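Local atomic coordinates of uncharacterized protein (PDB entry 3Q6A), a protein that is of unknown function but belongs to the AHA1 family, whose Bet v 1-like domain resembles the C-terminal domain of activators of the Hsp90 ATPase. Residues 111-114 with 115-119. Residues are numbered along the deposited sequence; the frame is centred on the assembly and turned at random.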
# COMPACT_ATOMS: atom_id res chain seq x y z
N GLY D 111 -3.02 1.26 6.77
CA GLY D 111 -2.15 2.41 7.00
C GLY D 111 -0.67 2.08 6.86
O GLY D 111 0.09 2.84 6.25
N TRP D 112 -0.26 0.96 7.43
CA TRP D 112 1.13 0.53 7.39
C TRP D 112 1.56 0.19 5.98
O TRP D 112 2.63 0.60 5.54
CB TRP D 112 1.36 -0.67 8.30
CG TRP D 112 1.33 -0.32 9.76
CD1 TRP D 112 0.39 -0.70 10.68
CD2 TRP D 112 2.27 0.52 10.45
NE1 TRP D 112 0.68 -0.13 11.91
CE2 TRP D 112 1.83 0.62 11.79
CE3 TRP D 112 3.43 1.21 10.07
CZ2 TRP D 112 2.51 1.37 12.75
CZ3 TRP D 112 4.11 1.96 11.02
CH2 TRP D 112 3.65 2.03 12.35
N VAL D 113 0.71 -0.53 5.26
CA VAL D 113 1.05 -0.90 3.88
C VAL D 113 1.15 0.34 3.01
O VAL D 113 2.08 0.46 2.22
CB VAL D 113 0.02 -1.85 3.26
CG1 VAL D 113 0.41 -2.17 1.82
CG2 VAL D 113 -0.06 -3.14 4.09
N TYR D 114 0.19 1.24 3.14
CA TYR D 114 0.23 2.46 2.34
C TYR D 114 1.49 3.30 2.66
O TYR D 114 2.20 3.73 1.75
CB TYR D 114 -1.02 3.30 2.60
CG TYR D 114 -1.10 4.51 1.71
CD1 TYR D 114 -1.11 4.37 0.32
CD2 TYR D 114 -1.13 5.80 2.25
CE1 TYR D 114 -1.15 5.50 -0.52
CE2 TYR D 114 -1.17 6.93 1.41
CZ TYR D 114 -1.18 6.77 0.04
OH TYR D 114 -1.23 7.89 -0.78
N MSE D 115 1.76 3.55 3.94
CA MSE D 115 2.94 4.35 4.28
C MSE D 115 4.23 3.75 3.69
O MSE D 115 5.07 4.47 3.16
CB MSE D 115 3.09 4.49 5.80
CG MSE D 115 4.31 5.35 6.28
SE MSE D 115 5.93 4.48 6.39
CE MSE D 115 5.67 3.57 7.85
N LEU D 116 4.37 2.43 3.78
CA LEU D 116 5.57 1.75 3.29
C LEU D 116 5.63 1.82 1.76
O LEU D 116 6.71 1.83 1.17
CB LEU D 116 5.61 0.29 3.80
CG LEU D 116 5.87 0.17 5.32
CD1 LEU D 116 5.69 -1.27 5.80
CD2 LEU D 116 7.30 0.66 5.60
N SER D 117 4.46 1.87 1.11
CA SER D 117 4.42 1.98 -0.35
C SER D 117 4.85 3.38 -0.73
O SER D 117 5.58 3.56 -1.70
CB SER D 117 3.00 1.72 -0.89
OG SER D 117 2.63 0.39 -0.61
N CYS D 118 4.39 4.37 0.02
CA CYS D 118 4.78 5.75 -0.23
C CYS D 118 6.29 5.86 0.01
O CYS D 118 7.00 6.55 -0.71
CB CYS D 118 4.05 6.69 0.72
SG CYS D 118 2.28 6.82 0.41
N LEU D 119 6.76 5.18 1.05
CA LEU D 119 8.19 5.18 1.37
C LEU D 119 9.00 4.66 0.18
O LEU D 119 9.95 5.31 -0.28
CB LEU D 119 8.45 4.31 2.59
CG LEU D 119 9.93 4.09 2.94
CD1 LEU D 119 10.55 5.42 3.37
CD2 LEU D 119 10.06 3.03 4.00
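M115, L116, S117 and C118 donate their backbone N-H to the carbonyls of G111, W112, V113 and Y114 in turn, two turns of regular alpha-helix in the middle of helix 102-125. C118 lays its sulfur over one face of the Y114 ring: SG stands 3.6 Å from the ring centroid, 19° off the normal. It is displaced toward the rim, with Y114 CZ its nearest ring atom at 3.5 Å. Y114 holds CG anti to its own N (chi1 -175°), which swings the ring out from the helix, with one face turned to C118 SG; its OH bonds to R130 O. S117 turns OG back beside its own N and bonds to V113 O at 2.9 Å. That carbonyl also accepts S117 N at 3.0 Å, the two donors arriving from opposite faces of its plane. The selenomethionine M115 curls so that CE reaches the indole edge of W112, 3.9 Å from CZ3, while W112 NE1 bonds to E94. As in other Bet v 1-like folds, the long C-terminal helix lies against the antiparallel sheet, here with W112, L116 and L119 on strand 87-94; V113 and S117 each pack on their counterparts in the second subunit. The OG bond to V113 O satisfies the buried S117 hydroxyl within the helix, while the sulfur-aromatic contact and the OH bond probably restrict the rotation of the Y114 ring.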